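Hypothetical protein Ta0852 (Thermoplasma acidophilum, PDB 1YB2) probably transfers methyl groups from S-adenosyl-L-methionine to adenine in RNA, possibly at position 58 of tRNA. Local coordinates at residues Val30-Tyr35 against Met229-Glu233; Leu108-Met112 against Ala131-Thr137; Gly204-Tyr210 against Phe261-Lys267. All coordinates share one frame; numbering follows the deposited sequence.

Contact 1 (Val30-Tyr35 against Met229-Glu233)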
loop_
_atom_site.group_PDB
_atom_site.type_symbol
_atom_site.label_atom_id
_atom_site.label_comp_id
_atom_site.label_asym_id
_atom_site.label_seq_id
_atom_site.Cartn_x
_atom_site.Cartn_y
_atom_site.Cartn_z
ATOM N N VAL A 30 13.272 14.552 -8.413
ATOM C CA VAL A 30 12.550 14.666 -7.145
ATOM C C VAL A 30 13.227 15.653 -6.207
ATOM O O VAL A 30 14.401 15.987 -6.387
ATOM C CB VAL A 30 12.382 13.289 -6.429
ATOM C CG1 VAL A 30 11.763 12.273 -7.354
ATOM C CG2 VAL A 30 13.719 12.752 -5.883
ATOM N N SER A 31 12.485 16.113 -5.198
ATOM C CA SER A 31 13.032 16.984 -4.170
ATOM C C SER A 31 12.056 17.075 -3.004
ATOM O O SER A 31 10.992 16.449 -3.031
ATOM C CB SER A 31 13.338 18.379 -4.727
ATOM O OG SER A 31 12.159 19.159 -4.801
ATOM N N GLU A 32 12.431 17.846 -1.986
ATOM C CA GLU A 32 11.566 18.096 -0.837
ATOM C C GLU A 32 10.389 19.011 -1.214
ATOM O O GLU A 32 9.459 19.161 -0.427
ATOM C CB GLU A 32 12.351 18.650 0.375
ATOM C CG GLU A 32 11.681 18.272 1.710
ATOM C CD GLU A 32 12.326 18.836 2.995
ATOM O OE1 GLU A 32 13.562 18.650 3.215
ATOM O OE2 GLU A 32 11.556 19.409 3.826
ATOM N N ASP A 33 10.401 19.606 -2.404
ATOM C CA ASP A 33 9.173 20.300 -2.868
ATOM C C ASP A 33 8.741 20.101 -4.328
ATOM O O ASP A 33 7.764 19.398 -4.574
ATOM C CB ASP A 33 9.124 21.780 -2.454
ATOM C CG ASP A 33 10.262 22.581 -3.012
ATOM O OD1 ASP A 33 11.408 22.103 -2.920
ATOM O OD2 ASP A 33 10.013 23.693 -3.540
ATOM N N GLU A 34 9.449 20.699 -5.287
ATOM C CA GLU A 34 9.073 20.545 -6.708
ATOM C C GLU A 34 9.620 19.270 -7.354
ATOM O O GLU A 34 10.699 18.778 -6.999
ATOM C CB GLU A 34 9.494 21.764 -7.530
ATOM C CG GLU A 34 8.775 23.046 -7.144
ATOM C CD GLU A 34 7.382 23.150 -7.751
ATOM O OE1 GLU A 34 7.251 23.005 -8.995
ATOM O OE2 GLU A 34 6.416 23.393 -6.985
ATOM N N TYR A 35 8.851 18.733 -8.296
ATOM C CA TYR A 35 9.284 17.587 -9.079
ATOM C C TYR A 35 9.392 17.992 -10.541
ATOM O O TYR A 35 8.770 18.962 -10.971
ATOM C CB TYR A 35 8.340 16.402 -8.901
ATOM C CG TYR A 35 8.435 15.740 -7.539
ATOM C CD1 TYR A 35 8.333 16.484 -6.363
ATOM C CD2 TYR A 35 8.614 14.371 -7.424
ATOM C CE1 TYR A 35 8.413 15.879 -5.113
ATOM C CE2 TYR A 35 8.703 13.760 -6.180
ATOM C CZ TYR A 35 8.608 14.512 -5.032
ATOM O OH TYR A 35 8.686 13.888 -3.798
HETATM N N MSE A 229 21.598 10.855 2.129
HETATM C CA MSE A 229 20.193 10.689 1.790
HETATM C C MSE A 229 19.546 12.047 1.665
HETATM O O MSE A 229 19.962 12.999 2.306
HETATM C CB MSE A 229 19.471 9.852 2.852
HETATM C CG MSE A 229 19.784 8.356 2.766
HETATM SE SE MSE A 229 18.516 7.350 3.891
HETATM C CE MSE A 229 19.703 6.896 5.339
ATOM N N HIS A 230 18.541 12.139 0.806
ATOM C CA HIS A 230 17.820 13.391 0.599
ATOM C C HIS A 230 16.371 13.200 1.062
ATOM O O HIS A 230 15.685 12.318 0.567
ATOM C CB HIS A 230 17.879 13.769 -0.880
ATOM C CG HIS A 230 17.289 15.104 -1.177
ATOM N ND1 HIS A 230 18.019 16.271 -1.094
ATOM C CD2 HIS A 230 16.031 15.464 -1.522
ATOM C CE1 HIS A 230 17.234 17.293 -1.389
ATOM N NE2 HIS A 230 16.024 16.830 -1.653
ATOM N N HIS A 231 15.932 14.011 2.030
ATOM C CA HIS A 231 14.551 13.992 2.541
ATOM C C HIS A 231 13.550 14.353 1.443
ATOM O O HIS A 231 13.724 15.358 0.747
ATOM C CB HIS A 231 14.425 14.948 3.735
ATOM C CG HIS A 231 13.045 15.051 4.315
ATOM N ND1 HIS A 231 12.305 13.952 4.704
ATOM C CD2 HIS A 231 12.304 16.136 4.651
ATOM C CE1 HIS A 231 11.156 14.355 5.218
ATOM N NE2 HIS A 231 11.129 15.677 5.192
ATOM N N LEU A 232 12.526 13.519 1.288
ATOM C CA LEU A 232 11.482 13.727 0.287
ATOM C C LEU A 232 10.288 14.337 0.992
ATOM O O LEU A 232 9.868 15.436 0.666
ATOM C CB LEU A 232 11.085 12.407 -0.391
ATOM C CG LEU A 232 12.132 11.740 -1.304
ATOM C CD1 LEU A 232 11.633 10.389 -1.836
ATOM C CD2 LEU A 232 12.503 12.642 -2.456
ATOM N N GLU A 233 9.759 13.613 1.974
ATOM C CA GLU A 233 8.652 14.102 2.759
ATOM C C GLU A 233 8.436 13.245 3.984
ATOM O O GLU A 233 8.861 12.073 4.035
ATOM C CB GLU A 233 7.371 14.180 1.920
ATOM C CG GLU A 233 6.682 12.887 1.618
ATOM C CD GLU A 233 5.275 13.107 1.058
ATOM O OE1 GLU A 233 4.790 14.267 1.047
ATOM O OE2 GLU A 233 4.649 12.109 0.639
HETATM O O HOH W 1 8.747 15.614 -1.889
HETATM O O HOH W 2 15.352 17.755 1.441
#

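Contact 2 (Leu108-Met112 against Ala131-Thr137)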
loop_
_atom_site.group_PDB
_atom_site.type_symbol
_atom_site.label_atom_id
_atom_site.label_comp_id
_atom_site.label_asym_id
_atom_site.label_seq_id
_atom_site.Cartn_x
_atom_site.Cartn_y
_atom_site.Cartn_z
ATOM N N LEU A 108 6.272 -1.199 -3.976
ATOM C CA LEU A 108 6.766 -2.566 -3.973
ATOM C C LEU A 108 6.331 -3.256 -5.255
ATOM O O LEU A 108 5.190 -3.109 -5.710
ATOM C CB LEU A 108 6.257 -3.336 -2.747
ATOM C CG LEU A 108 7.130 -3.522 -1.495
ATOM C CD1 LEU A 108 8.057 -2.339 -1.221
ATOM C CD2 LEU A 108 6.221 -3.781 -0.290
ATOM N N ARG A 109 7.260 -4.003 -5.827
ATOM C CA ARG A 109 7.018 -4.797 -7.029
ATOM C C ARG A 109 7.930 -6.022 -6.960
ATOM O O ARG A 109 8.980 -5.977 -6.301
ATOM C CB ARG A 109 7.326 -3.980 -8.297
ATOM C CG ARG A 109 8.751 -3.455 -8.366
ATOM C CD ARG A 109 9.343 -3.659 -9.739
ATOM N NE ARG A 109 9.107 -2.516 -10.611
ATOM C CZ ARG A 109 8.940 -2.594 -11.931
ATOM N NH1 ARG A 109 8.965 -3.773 -12.550
ATOM N NH2 ARG A 109 8.728 -1.492 -12.637
ATOM N N PRO A 110 7.536 -7.119 -7.627
ATOM C CA PRO A 110 8.393 -8.310 -7.709
ATOM C C PRO A 110 9.808 -8.040 -8.231
ATOM O O PRO A 110 10.011 -7.170 -9.081
ATOM C CB PRO A 110 7.634 -9.221 -8.678
ATOM C CG PRO A 110 6.225 -8.812 -8.549
ATOM C CD PRO A 110 6.247 -7.326 -8.314
ATOM N N GLY A 111 10.773 -8.784 -7.699
ATOM C CA GLY A 111 12.151 -8.732 -8.161
ATOM C C GLY A 111 13.090 -7.885 -7.311
ATOM O O GLY A 111 14.306 -8.005 -7.419
HETATM N N MSE A 112 12.524 -7.034 -6.467
HETATM C CA MSE A 112 13.311 -6.164 -5.592
HETATM C C MSE A 112 14.005 -6.937 -4.473
HETATM O O MSE A 112 13.501 -7.947 -3.987
HETATM C CB MSE A 112 12.423 -5.076 -4.974
HETATM C CG MSE A 112 11.762 -4.120 -5.964
HETATM SE SE MSE A 112 10.544 -2.907 -5.001
HETATM C CE MSE A 112 11.895 -1.746 -4.332
ATOM N N ALA A 131 3.654 -8.885 -2.069
ATOM C CA ALA A 131 3.990 -8.036 -3.218
ATOM C C ALA A 131 5.118 -8.614 -4.082
ATOM O O ALA A 131 5.059 -8.544 -5.321
ATOM C CB ALA A 131 4.330 -6.621 -2.749
ATOM N N LEU A 132 6.134 -9.191 -3.432
ATOM C CA LEU A 132 7.242 -9.823 -4.133
ATOM C C LEU A 132 6.793 -11.020 -4.953
ATOM O O LEU A 132 7.374 -11.293 -5.997
ATOM C CB LEU A 132 8.353 -10.248 -3.165
ATOM C CG LEU A 132 9.194 -9.133 -2.542
ATOM C CD1 LEU A 132 10.196 -9.780 -1.557
ATOM C CD2 LEU A 132 9.925 -8.263 -3.602
ATOM N N ASN A 133 5.764 -11.725 -4.480
ATOM C CA ASN A 133 5.151 -12.817 -5.243
ATOM C C ASN A 133 6.175 -13.902 -5.617
ATOM O O ASN A 133 6.165 -14.439 -6.727
ATOM C CB ASN A 133 4.453 -12.250 -6.497
ATOM C CG ASN A 133 3.439 -13.208 -7.095
ATOM O OD1 ASN A 133 2.628 -13.788 -6.382
ATOM N ND2 ASN A 133 3.492 -13.384 -8.424
ATOM N N GLY A 134 7.073 -14.202 -4.682
ATOM C CA GLY A 134 8.093 -15.219 -4.894
ATOM C C GLY A 134 9.323 -14.748 -5.656
ATOM O O GLY A 134 10.267 -15.509 -5.817
ATOM N N LYS A 135 9.326 -13.495 -6.112
ATOM C CA LYS A 135 10.439 -12.953 -6.897
ATOM C C LYS A 135 11.126 -11.803 -6.178
ATOM O O LYS A 135 10.482 -10.807 -5.796
ATOM C CB LYS A 135 9.946 -12.476 -8.258
ATOM C CG LYS A 135 9.881 -13.561 -9.294
ATOM C CD LYS A 135 8.937 -13.190 -10.427
ATOM C CE LYS A 135 9.131 -14.144 -11.603
ATOM N NZ LYS A 135 7.939 -14.163 -12.500
ATOM N N GLY A 136 12.436 -11.925 -6.017
ATOM C CA GLY A 136 13.190 -10.981 -5.219
ATOM C C GLY A 136 13.345 -11.566 -3.832
ATOM O O GLY A 136 13.026 -12.722 -3.607
ATOM N N THR A 137 13.827 -10.760 -2.897
ATOM C CA THR A 137 14.231 -11.267 -1.594
ATOM C C THR A 137 13.911 -10.252 -0.511
ATOM O O THR A 137 13.846 -9.040 -0.764
ATOM C CB THR A 137 15.769 -11.566 -1.531
ATOM O OG1 THR A 137 16.497 -10.365 -1.814
ATOM C CG2 THR A 137 16.206 -12.676 -2.519
#

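Contact 3 (Gly204-Tyr210 against Phe261-Lys267)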
loop_
_atom_site.group_PDB
_atom_site.type_symbol
_atom_site.label_atom_id
_atom_site.label_comp_id
_atom_site.label_asym_id
_atom_site.label_seq_id
_atom_site.Cartn_x
_atom_site.Cartn_y
_atom_site.Cartn_z
ATOM N N GLY A 204 19.477 6.252 -5.696
ATOM C CA GLY A 204 18.169 6.498 -6.285
ATOM C C GLY A 204 17.061 5.684 -5.639
ATOM O O GLY A 204 15.889 5.869 -5.968
ATOM N N SER A 205 17.439 4.786 -4.717
ATOM C CA SER A 205 16.489 3.965 -3.970
ATOM C C SER A 205 15.939 4.740 -2.746
ATOM O O SER A 205 16.504 5.751 -2.316
ATOM C CB SER A 205 17.124 2.624 -3.568
ATOM O OG SER A 205 18.003 2.772 -2.455
ATOM N N VAL A 206 14.812 4.270 -2.222
ATOM C CA VAL A 206 14.083 4.979 -1.163
ATOM C C VAL A 206 14.109 4.218 0.155
ATOM O O VAL A 206 13.950 2.988 0.179
ATOM C CB VAL A 206 12.614 5.227 -1.596
ATOM C CG1 VAL A 206 11.778 5.791 -0.435
ATOM C CG2 VAL A 206 12.582 6.198 -2.785
ATOM N N ALA A 207 14.271 4.954 1.245
ATOM C CA ALA A 207 14.176 4.411 2.592
ATOM C C ALA A 207 12.942 4.986 3.247
ATOM O O ALA A 207 12.649 6.191 3.113
ATOM C CB ALA A 207 15.421 4.766 3.420
ATOM N N THR A 208 12.216 4.130 3.947
ATOM C CA THR A 208 11.005 4.544 4.657
ATOM C C THR A 208 11.256 4.330 6.140
ATOM O O THR A 208 11.620 3.215 6.538
ATOM C CB THR A 208 9.771 3.711 4.209
ATOM O OG1 THR A 208 9.547 3.912 2.807
ATOM C CG2 THR A 208 8.533 4.146 4.950
ATOM N N PHE A 209 11.060 5.379 6.946
ATOM C CA PHE A 209 11.296 5.308 8.388
ATOM C C PHE A 209 9.982 5.507 9.120
ATOM O O PHE A 209 9.302 6.491 8.853
ATOM C CB PHE A 209 12.252 6.421 8.854
ATOM C CG PHE A 209 13.622 6.347 8.257
ATOM C CD1 PHE A 209 13.905 6.977 7.046
ATOM C CD2 PHE A 209 14.634 5.659 8.917
ATOM C CE1 PHE A 209 15.189 6.915 6.489
ATOM C CE2 PHE A 209 15.921 5.588 8.369
ATOM C CZ PHE A 209 16.186 6.207 7.140
ATOM N N TYR A 210 9.647 4.599 10.039
ATOM C CA TYR A 210 8.429 4.705 10.857
ATOM C C TYR A 210 8.831 5.126 12.257
ATOM O O TYR A 210 9.685 4.476 12.857
ATOM C CB TYR A 210 7.696 3.357 10.935
ATOM C CG TYR A 210 6.912 3.029 9.706
ATOM C CD1 TYR A 210 7.526 2.427 8.596
ATOM C CD2 TYR A 210 5.541 3.313 9.630
ATOM C CE1 TYR A 210 6.796 2.111 7.433
ATOM C CE2 TYR A 210 4.799 2.998 8.454
ATOM C CZ TYR A 210 5.442 2.403 7.373
ATOM O OH TYR A 210 4.740 2.102 6.224
ATOM N N PHE A 261 4.318 8.367 12.180
ATOM C CA PHE A 261 5.070 9.420 11.511
ATOM C C PHE A 261 6.000 8.729 10.522
ATOM O O PHE A 261 6.857 7.938 10.919
ATOM C CB PHE A 261 5.837 10.254 12.532
ATOM C CG PHE A 261 4.941 11.081 13.431
ATOM C CD1 PHE A 261 4.743 12.435 13.180
ATOM C CD2 PHE A 261 4.259 10.493 14.492
ATOM C CE1 PHE A 261 3.903 13.198 13.983
ATOM C CE2 PHE A 261 3.416 11.253 15.310
ATOM C CZ PHE A 261 3.241 12.610 15.046
ATOM N N ILE A 262 5.791 8.985 9.237
ATOM C CA ILE A 262 6.479 8.230 8.198
ATOM C C ILE A 262 7.345 9.168 7.371
ATOM O O ILE A 262 6.838 10.113 6.760
ATOM C CB ILE A 262 5.488 7.485 7.292
ATOM C CG1 ILE A 262 4.534 6.613 8.146
ATOM C CG2 ILE A 262 6.248 6.648 6.243
ATOM C CD1 ILE A 262 3.263 6.168 7.380
ATOM N N THR A 263 8.651 8.912 7.378
ATOM C CA THR A 263 9.629 9.722 6.638
ATOM C C THR A 263 10.139 8.932 5.425
ATOM O O THR A 263 10.524 7.764 5.547
ATOM C CB THR A 263 10.820 10.112 7.548
ATOM O OG1 THR A 263 10.360 10.990 8.574
ATOM C CG2 THR A 263 11.972 10.797 6.755
ATOM N N PHE A 264 10.113 9.563 4.256
ATOM C CA PHE A 264 10.706 8.997 3.042
ATOM C C PHE A 264 11.954 9.779 2.648
ATOM O O PHE A 264 11.949 11.009 2.672
ATOM C CB PHE A 264 9.716 9.057 1.872
ATOM C CG PHE A 264 8.439 8.318 2.119
ATOM C CD1 PHE A 264 7.294 8.998 2.546
ATOM C CD2 PHE A 264 8.380 6.930 1.947
ATOM C CE1 PHE A 264 6.089 8.311 2.785
ATOM C CE2 PHE A 264 7.177 6.225 2.182
ATOM C CZ PHE A 264 6.036 6.917 2.595
ATOM N N ALA A 265 12.999 9.063 2.250
ATOM C CA ALA A 265 14.260 9.676 1.832
ATOM C C ALA A 265 14.828 8.902 0.642
ATOM O O ALA A 265 14.640 7.676 0.536
ATOM C CB ALA A 265 15.254 9.686 3.002
ATOM N N ILE A 266 15.496 9.612 -0.259
ATOM C CA ILE A 266 16.181 8.974 -1.400
ATOM C C ILE A 266 17.709 8.978 -1.236
ATOM O O ILE A 266 18.289 9.995 -0.872
ATOM C CB ILE A 266 15.732 9.625 -2.762
ATOM C CG1 ILE A 266 16.312 8.898 -3.983
ATOM C CG2 ILE A 266 15.997 11.167 -2.786
ATOM C CD1 ILE A 266 15.611 9.287 -5.293
ATOM N N LYS A 267 18.350 7.828 -1.490
ATOM C CA LYS A 267 19.817 7.718 -1.501
ATOM C C LYS A 267 20.438 8.466 -2.689
ATOM O O LYS A 267 20.099 8.213 -3.859
ATOM C CB LYS A 267 20.243 6.233 -1.547
ATOM C CG LYS A 267 21.770 5.993 -1.668
ATOM C CD LYS A 267 22.500 6.309 -0.361
ATOM C CE LYS A 267 24.036 6.288 -0.552
ATOM N NZ LYS A 267 24.518 4.906 -0.919
#

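Contact 1 (Val30-Tyr35 against Met229-Glu233)
Glu32 and Leu232 meet where the loop between strands 28-30 and 36-39 of the FKBP-like N-terminal domain lies against strand 229-242, which is outermost, within the chain, in the methyltransferase sheet. That strand carries a classic beta bulge here, since Leu232 and Glu233 both face Phe264 on the neighbouring strand. The sheet edge and the loop share no direct hydrogen bond; water bridges, a CH contact and apolar packing join them instead. The main-chain carbonyl of Leu232 receives the CH contact from Glu32, CA to O 3.5 Å, nearly straight at the hydrogen (163°).

From CG onward the Glu32 chain is extended, and with CG roughly opposite the backbone N (chi1 -152°) it runs over to His231. OE1 arrives at the edge of the imidazole, near its plane, and sits 3.2 Å from His231 CD2, while the carboxylate as a whole is turned 72° against the ring. The same oxygen accepts from water 2, at 2.7 Å from Glu32 OE1, and this water also donates to the carbonyl of His231, so that carboxylate and strand share one solvent molecule. Outside the pair, Glu32 O is hydrogen-bonded by Arg241 of the second subunit, which places this corner at the dimer interface.

Leu232 supplies the apolar half. Its CD2 branch turns back to the loop and lies 3.6 Å from CG2 of Val30, the two side chains crossing at a slant, and Tyr82 packs on both. Beside them water 1 has three partners: it donates to Ser31 O at 2.7 Å and to Leu232 O at 2.8 Å, and it accepts from the Tyr35 hydroxyl, in the plane of that ring, with OH 2.6 Å from the water oxygen.

Contact 2 (Leu108-Met112 against Ala131-Thr137)
Pro110 sits on the last turn of helix 123-132 and on the turn that follows it. Around its ring, CB lies 3.4 Å from Leu132 O and also meets CB of Lys135, at 4.0 Å. The next atom, CG, approaches the carbonyl of Ala131, 3.4 Å from its O, and CD, which closes the ring back to the backbone N, stays equally near that same oxygen. All three ring carbons therefore face helix-end carbonyls.

Strand 113-117, helix 123-132 and strand 137-141 form a beta-alpha-beta crossover of the methyltransferase sheet; the segments are the loop entering its first strand and the helix-to-strand connection. Both turn tightly, type II from Arg109 to Met112 and type I' from Leu132 to Lys135. Between them Gly111 N donates to Lys135 O at 2.8 Å, straight at the hydrogen (164°) but from above the carbonyl plane. Thr137 N then donates to Met112 O at 3.0 Å, where the strands begin to pair. Leu132, with CG anti to its carbonyl carbon (chi1 -72°), brings CD2 to the loop carbonyls, 3.6 Å from Met112 O. CB of Leu108 packs on CB of Ala131.

Pro110 also packs on Pro110 of the second subunit. Two backbone hydrogen bonds and carbon packing thus join the segments, with no salt bridge or side-chain hydrogen bond between them, so the contact does not depend on charge.

Contact 3 (Gly204-Tyr210 against Phe261-Lys267)
Phe209 and Thr263 form a hydrogen-bonded pair, with Phe209 N donating to Thr263 O at 2.8 Å. On their face everything is buried: Ala207, Ala265 and the Phe209 ring, whose edge is turned to Thr263 O and to CB of Ala265. Six backbone bonds join the segments, the first from Gly204 at the corner before the strand; the strands are antiparallel with their short axes at 155°. They are strands 205-211 and 258-267 of the class I methyltransferase sheet, in which order 3-2-1-4-5-7-6 makes strand 258-267 the reversed one, inserted between 205-211 and 229-242.

On the other face Thr208, Ile262 and Ile266 are buried, while Val206, Tyr210 and Phe264 keep some exposure. Thr208 CG2 lies 3.6 Å from Ile262 CG2, the side chains pointing the same way, and Thr208 OG1 lies 3.3 Å obliquely from CD2 of Phe264. Tyr210 keeps CG beside its backbone N (chi1 -78°), which stands the ring alongside Ile262, its CE2 3.6 Å from Ile262 CG1. Val206 is more loosely met: its CG1 comes to the Phe264 ring edge at 4.3 Å from CD2, though nearer to Ala265 O. The Tyr210 side chain lies about 4 Å from that of Asp186, a predicted S-adenosyl-L-methionine ligand.

Overall arrangement
Contact 3 is core, about 3 Å from the chain centre to its own centre, whereas contact 1 is partly buried and contact 2 is a surface contact. Contacts 1 and 3 use adjoining strands of one sheet, 229-242 and 258-267, and touch directly: His230 N and Ile266 O, 2.7 Å apart, form a probable hydrogen bond. Contact 2 stands on the other side of the chain centre from contact 1, their centres about 26 Å apart, yet both reach the second subunit through several residues, where contact 3 does so through Phe261. Chemistry follows place: regular strand pairing in the interior, bridging waters between the domains at contact 1, and turn-to-turn backbone bonds with proline packing at contact 2.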